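Local coordinates for protein exopolyphosphatase (Aquifex aeolicus, PDB 1T6C) that probably hydrolyses phosphoanhydride bonds of polyphosphate or guanosine pentaphosphate, as an actin-like-fold member of the Ppx/GppA phosphatase family that binds calcium in the crystal, at residues M12-D18 / V82-V88; L70-K74 / V106-L112. All coordinates share one frame. Residue numbers count along the deposited sequence, not the author numbering.

Contact 1: residues M12-D18 / V82-V88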
loop_
_atom_site.group_PDB
_atom_site.type_symbol
_atom_site.label_atom_id
_atom_site.label_comp_id
_atom_site.label_asym_id
_atom_site.label_seq_id
_atom_site.Cartn_x
_atom_site.Cartn_y
_atom_site.Cartn_z
ATOM N N MET A 12 22.029 -13.542 -3.616
ATOM C CA MET A 12 20.925 -14.006 -4.433
ATOM C C MET A 12 20.081 -12.788 -4.792
ATOM O O MET A 12 19.920 -11.870 -3.997
ATOM C CB MET A 12 20.072 -15.010 -3.654
ATOM C CG MET A 12 18.845 -15.432 -4.382
ATOM S SD MET A 12 17.999 -16.782 -3.621
ATOM C CE MET A 12 19.212 -18.147 -3.875
ATOM N N ARG A 13 19.563 -12.788 -5.996
ATOM C CA ARG A 13 18.590 -11.778 -6.398
ATOM C C ARG A 13 17.185 -12.368 -6.408
ATOM O O ARG A 13 16.972 -13.526 -6.797
ATOM C CB ARG A 13 18.947 -11.215 -7.759
ATOM C CG ARG A 13 20.245 -10.449 -7.749
ATOM C CD ARG A 13 20.709 -10.085 -9.115
ATOM N NE ARG A 13 21.793 -9.128 -9.049
ATOM C CZ ARG A 13 22.374 -8.639 -10.119
ATOM N NH1 ARG A 13 21.972 -8.997 -11.340
ATOM N NH2 ARG A 13 23.342 -7.760 -9.991
ATOM N N VAL A 14 16.214 -11.553 -5.981
ATOM C CA VAL A 14 14.798 -11.931 -5.888
ATOM C C VAL A 14 13.981 -10.781 -6.457
ATOM O O VAL A 14 14.443 -9.644 -6.514
ATOM C CB VAL A 14 14.385 -12.282 -4.422
ATOM C CG1 VAL A 14 15.239 -13.448 -3.942
ATOM C CG2 VAL A 14 14.498 -11.114 -3.492
ATOM N N ALA A 15 12.789 -11.086 -6.929
ATOM C CA ALA A 15 11.934 -10.072 -7.506
ATOM C C ALA A 15 10.479 -10.300 -7.192
ATOM O O ALA A 15 10.028 -11.429 -6.995
ATOM C CB ALA A 15 12.091 -10.055 -8.983
ATOM N N SER A 16 9.736 -9.198 -7.226
ATOM C CA SER A 16 8.296 -9.213 -7.068
ATOM C C SER A 16 7.683 -8.438 -8.203
ATOM O O SER A 16 8.280 -7.465 -8.667
ATOM C CB SER A 16 7.830 -8.628 -5.718
ATOM O OG SER A 16 8.103 -7.261 -5.639
ATOM N N ILE A 17 6.521 -8.894 -8.641
ATOM C CA ILE A 17 5.693 -8.172 -9.625
ATOM C C ILE A 17 4.331 -8.042 -8.976
ATOM O O ILE A 17 3.784 -9.013 -8.454
ATOM C CB ILE A 17 5.620 -8.952 -10.916
ATOM C CG1 ILE A 17 6.984 -8.975 -11.602
ATOM C CG2 ILE A 17 4.561 -8.358 -11.811
ATOM C CD1 ILE A 17 7.041 -9.847 -12.827
ATOM N N ASP A 18 3.794 -6.831 -8.983
ATOM C CA ASP A 18 2.454 -6.543 -8.492
ATOM C C ASP A 18 1.624 -5.911 -9.604
ATOM O O ASP A 18 2.002 -4.902 -10.168
ATOM C CB ASP A 18 2.437 -5.763 -7.186
ATOM C CG ASP A 18 2.974 -4.431 -7.302
ATOM O OD1 ASP A 18 4.201 -4.319 -7.571
ATOM O OD2 ASP A 18 2.257 -3.413 -7.113
ATOM N N VAL A 82 17.726 -13.267 -11.840
ATOM C CA VAL A 82 16.920 -13.315 -10.623
ATOM C C VAL A 82 16.547 -14.755 -10.364
ATOM O O VAL A 82 16.031 -15.425 -11.239
ATOM C CB VAL A 82 15.650 -12.451 -10.765
ATOM C CG1 VAL A 82 14.754 -12.644 -9.544
ATOM C CG2 VAL A 82 16.019 -10.993 -10.998
ATOM N N GLU A 83 16.844 -15.236 -9.177
ATOM C CA GLU A 83 16.636 -16.644 -8.829
ATOM C C GLU A 83 15.242 -16.992 -8.302
ATOM O O GLU A 83 14.767 -18.117 -8.478
ATOM C CB GLU A 83 17.721 -17.060 -7.849
ATOM C CG GLU A 83 19.058 -17.201 -8.597
ATOM C CD GLU A 83 20.189 -17.726 -7.733
ATOM O OE1 GLU A 83 20.264 -18.962 -7.514
ATOM O OE2 GLU A 83 20.997 -16.903 -7.289
ATOM N N ARG A 84 14.581 -16.031 -7.657
ATOM C CA ARG A 84 13.240 -16.250 -7.106
ATOM C C ARG A 84 12.368 -15.074 -7.485
ATOM O O ARG A 84 12.762 -13.935 -7.234
ATOM C CB ARG A 84 13.251 -16.399 -5.586
ATOM C CG ARG A 84 14.167 -17.496 -5.053
ATOM C CD ARG A 84 14.057 -17.707 -3.541
ATOM N NE ARG A 84 12.718 -18.189 -3.233
ATOM C CZ ARG A 84 12.362 -19.469 -3.021
ATOM N NH1 ARG A 84 13.243 -20.459 -2.988
ATOM N NH2 ARG A 84 11.087 -19.741 -2.796
ATOM N N VAL A 85 11.223 -15.378 -8.086
ATOM C CA VAL A 85 10.266 -14.389 -8.586
ATOM C C VAL A 85 8.878 -14.777 -8.090
ATOM O O VAL A 85 8.472 -15.947 -8.215
ATOM C CB VAL A 85 10.221 -14.382 -10.104
ATOM C CG1 VAL A 85 9.159 -13.404 -10.600
ATOM C CG2 VAL A 85 11.565 -14.082 -10.672
ATOM N N LYS A 86 8.139 -13.804 -7.549
ATOM C CA LYS A 86 6.763 -14.000 -7.122
ATOM C C LYS A 86 5.937 -12.864 -7.719
ATOM O O LYS A 86 6.272 -11.686 -7.563
ATOM C CB LYS A 86 6.623 -14.012 -5.603
ATOM C CG LYS A 86 5.220 -14.091 -5.068
ATOM C CD LYS A 86 4.594 -15.442 -5.327
ATOM C CE LYS A 86 3.118 -15.447 -5.052
ATOM N NZ LYS A 86 2.597 -16.853 -5.097
ATOM N N ALA A 87 4.907 -13.223 -8.447
ATOM C CA ALA A 87 4.014 -12.231 -9.072
ATOM C C ALA A 87 2.618 -12.364 -8.504
ATOM O O ALA A 87 2.087 -13.486 -8.348
ATOM C CB ALA A 87 3.993 -12.423 -10.535
ATOM N N VAL A 88 2.026 -11.221 -8.168
ATOM C CA VAL A 88 0.700 -11.187 -7.554
ATOM C C VAL A 88 -0.192 -10.197 -8.275
ATOM O O VAL A 88 0.299 -9.237 -8.880
ATOM C CB VAL A 88 0.743 -10.867 -6.023
ATOM C CG1 VAL A 88 1.558 -11.871 -5.240
ATOM C CG2 VAL A 88 1.266 -9.467 -5.762
HETATM O O HOH W 1 20.662 -14.448 -8.085
#
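Strands 12-18 and 84-88 run side by side and parallel in the N-terminal five-stranded sheet of an actin-like fold. The sheet order is 3-2-1-4-5, so this pair joins the first and fourth strands. Their axes approach to 4.7 Å at 11°.

The backbone bonds have the parallel pattern, with alternate residues of 12-18 bonding two residues across. Ala-15 N donates to Arg-84 O (2.9 Å), and Ala-15 O accepts from Lys-86 N (3.1 Å). Ile-17 N donates to Lys-86 O (3.0 Å), and Ile-17 O accepts from Val-88 N (2.8 Å). Val-14, Ser-16 and Asp-18 turn their backbone bonds to strand 23-32.

Apolar side chains gather on the face of Ala-15, Ile-17, Val-85 and Ala-87. Ala-15 CB meets Val-82 CG1 at 3.8 Å, and Ile-17 CB meets Ala-87 CB at 3.9 Å. Helix 60-79 covers this face.

The face of Val-14, Ser-16, Asp-18, Arg-84, Lys-86 and Val-88 is more polar and meets helix 300-313. Ser-16 OG bonds the backbone of Arg-301, whose side chain pairs with Asp-18. Arg-84 forms salt bridges to Glu-308 and Glu-312.

At the N-terminal end of the pair, Glu-83 N donates to Arg-13 O (2.9 Å). A water there accepts from Arg-13 N at 2.9 Å and donates to Glu-83 OE2 at 2.6 Å.

Contact 2: residues L70-K74 / V106-L112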
loop_
_atom_site.group_PDB
_atom_site.type_symbol
_atom_site.label_atom_id
_atom_site.label_comp_id
_atom_site.label_asym_id
_atom_site.label_seq_id
_atom_site.Cartn_x
_atom_site.Cartn_y
_atom_site.Cartn_z
ATOM N N LEU A 70 4.674 -7.166 -19.000
ATOM C CA LEU A 70 5.108 -8.343 -18.272
ATOM C C LEU A 70 6.225 -9.043 -19.040
ATOM O O LEU A 70 7.153 -9.547 -18.430
ATOM C CB LEU A 70 3.930 -9.291 -17.956
ATOM C CG LEU A 70 2.908 -8.756 -16.976
ATOM C CD1 LEU A 70 1.694 -9.636 -16.875
ATOM C CD2 LEU A 70 3.534 -8.579 -15.578
ATOM N N LYS A 71 6.143 -9.084 -20.374
ATOM C CA LYS A 71 7.233 -9.640 -21.163
ATOM C C LYS A 71 8.533 -8.857 -20.934
ATOM O O LYS A 71 9.594 -9.457 -20.762
ATOM C CB LYS A 71 6.867 -9.711 -22.657
ATOM C CG LYS A 71 5.776 -10.704 -22.982
ATOM C CD LYS A 71 5.367 -10.600 -24.462
ATOM C CE LYS A 71 4.511 -11.707 -24.919
ATOM N NZ LYS A 71 4.178 -11.510 -26.376
ATOM N N GLU A 72 8.433 -7.526 -20.885
ATOM C CA GLU A 72 9.584 -6.672 -20.650
ATOM C C GLU A 72 10.156 -6.919 -19.262
ATOM O O GLU A 72 11.356 -7.042 -19.114
ATOM C CB GLU A 72 9.196 -5.217 -20.846
ATOM C CG GLU A 72 8.893 -4.956 -22.315
ATOM C CD GLU A 72 8.122 -3.681 -22.592
ATOM O OE1 GLU A 72 7.943 -2.862 -21.655
ATOM O OE2 GLU A 72 7.704 -3.497 -23.776
ATOM N N TYR A 73 9.282 -7.110 -18.276
ATOM C CA TYR A 73 9.751 -7.423 -16.925
ATOM C C TYR A 73 10.411 -8.783 -16.877
ATOM O O TYR A 73 11.432 -8.948 -16.246
ATOM C CB TYR A 73 8.607 -7.354 -15.924
ATOM C CG TYR A 73 8.064 -5.964 -15.634
ATOM C CD1 TYR A 73 8.672 -4.808 -16.158
ATOM C CD2 TYR A 73 6.998 -5.808 -14.783
ATOM C CE1 TYR A 73 8.146 -3.552 -15.899
ATOM C CE2 TYR A 73 6.503 -4.587 -14.474
ATOM C CZ TYR A 73 7.083 -3.449 -15.036
ATOM O OH TYR A 73 6.571 -2.240 -14.713
ATOM N N LYS A 74 9.865 -9.763 -17.578
ATOM C CA LYS A 74 10.475 -11.087 -17.594
ATOM C C LYS A 74 11.880 -11.056 -18.238
ATOM O O LYS A 74 12.778 -11.748 -17.797
ATOM C CB LYS A 74 9.546 -12.074 -18.333
ATOM C CG LYS A 74 10.014 -13.537 -18.363
ATOM C CD LYS A 74 10.287 -14.125 -16.975
ATOM C CE LYS A 74 10.445 -15.666 -17.024
ATOM N NZ LYS A 74 11.437 -16.130 -18.045
ATOM N N VAL A 106 -0.990 -15.080 -19.461
ATOM C CA VAL A 106 0.292 -14.725 -18.880
ATOM C C VAL A 106 1.175 -15.972 -18.678
ATOM O O VAL A 106 2.356 -15.950 -18.939
ATOM C CB VAL A 106 0.128 -13.911 -17.577
ATOM C CG1 VAL A 106 1.476 -13.635 -16.929
ATOM C CG2 VAL A 106 -0.574 -12.601 -17.863
ATOM N N LYS A 107 0.568 -17.083 -18.294
ATOM C CA LYS A 107 1.318 -18.316 -18.131
ATOM C C LYS A 107 1.915 -18.739 -19.457
ATOM O O LYS A 107 3.071 -19.105 -19.553
ATOM C CB LYS A 107 0.401 -19.435 -17.618
ATOM C CG LYS A 107 -0.101 -19.183 -16.201
ATOM C CD LYS A 107 -1.176 -20.143 -15.743
ATOM C CE LYS A 107 -1.757 -19.648 -14.412
ATOM N NZ LYS A 107 -2.884 -20.460 -13.904
ATOM N N ARG A 108 1.080 -18.700 -20.485
ATOM C CA ARG A 108 1.457 -19.269 -21.767
ATOM C C ARG A 108 2.414 -18.355 -22.532
ATOM O O ARG A 108 3.351 -18.832 -23.170
ATOM C CB ARG A 108 0.209 -19.531 -22.636
ATOM C CG ARG A 108 -0.829 -20.461 -22.041
ATOM C CD ARG A 108 -0.533 -21.936 -22.143
ATOM N NE ARG A 108 0.537 -22.400 -21.264
ATOM C CZ ARG A 108 0.382 -22.692 -19.975
ATOM N NH1 ARG A 108 -0.781 -22.537 -19.372
ATOM N NH2 ARG A 108 1.413 -23.127 -19.287
ATOM N N GLU A 109 2.181 -17.054 -22.459
ATOM C CA GLU A 109 2.866 -16.072 -23.317
ATOM C C GLU A 109 4.043 -15.372 -22.650
ATOM O O GLU A 109 4.947 -14.884 -23.332
ATOM C CB GLU A 109 1.864 -15.046 -23.837
ATOM C CG GLU A 109 0.804 -15.682 -24.720
ATOM C CD GLU A 109 -0.343 -14.762 -25.061
ATOM O OE1 GLU A 109 -0.078 -13.560 -25.219
ATOM O OE2 GLU A 109 -1.507 -15.245 -25.132
ATOM N N VAL A 110 4.037 -15.318 -21.310
ATOM C CA VAL A 110 5.117 -14.699 -20.534
ATOM C C VAL A 110 5.947 -15.740 -19.751
ATOM O O VAL A 110 7.119 -15.536 -19.476
ATOM C CB VAL A 110 4.563 -13.606 -19.565
ATOM C CG1 VAL A 110 5.707 -12.899 -18.884
ATOM C CG2 VAL A 110 3.649 -12.618 -20.299
ATOM N N GLY A 111 5.340 -16.865 -19.374
ATOM C CA GLY A 111 6.063 -17.880 -18.651
ATOM C C GLY A 111 6.053 -17.671 -17.161
ATOM O O GLY A 111 6.883 -18.235 -16.441
ATOM N N LEU A 112 5.042 -16.944 -16.695
ATOM C CA LEU A 112 4.949 -16.496 -15.310
ATOM C C LEU A 112 3.573 -16.866 -14.755
ATOM O O LEU A 112 2.562 -16.627 -15.419
ATOM C CB LEU A 112 5.127 -14.978 -15.221
ATOM C CG LEU A 112 6.281 -14.350 -14.433
ATOM C CD1 LEU A 112 7.487 -15.226 -14.277
ATOM C CD2 LEU A 112 6.638 -13.032 -15.111
HETATM O O HOH W 2 2.028 -13.070 -26.810
HETATM O O HOH W 3 9.834 -16.455 -20.021
#
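Side chains and water join helix segment 70-74 to the C-terminal end of helix 99-109 and the turn after it. No direct hydrogen bond links the segments. Leu-70 (m, t) points toward 106-112. Its CD1 meets Val-106 CG2 at 3.9 Å, and its CB lies 4.1 Å from Val-110 CG2. Lys-71 is m at chi1 and t beyond. This extended chain passes Val-110, with Lys-71 CG 3.9 Å from Val-110 CG2, and a water bridges Lys-71 NZ to Glu-109 OE1. Glu-109 also salt-bridges Arg-105. Lys-74 bends, with p at chi2 and chi4. Its CD packs 4.0 Å from Leu-112 CD1, while its NZ reaches Val-110 O through water and pairs with Asp-78. Leu-112, at chi1 -119°, is off the usual wells and has a second conformer. Gly-111 leaves the helix with phi 87°, where a CB would press on the preceding carbonyl. Leu-70 of helix 60-79 and Leu-112 of the loop after helix 99-109 also touch Ile-17 of strand 12-19.

Contact 1 is a strand pair within the sheet, and contact 2 joins helix 60-79, which packs on one face of that sheet, to the end of helix 99-109 and the loop after it. Their centres are 13 Å apart. They meet at Ile-17: its CG2 lies 3.9 Å from Leu-70 CD2, and its CD1 lies 3.9 Å from Leu-112 CD2. The segments alternate along the chain. Helix 60-79 leads into strand 84-89, and helix 99-109 comes after helix 91-94. The side chain of Asp-18 is about 11 Å from the calcium ion, held by Asp-144, Gly-146, Ser-149 and Glu-151, and that of Val-88 about 12 Å from that of Glu-151. Contact 2 is away from this site.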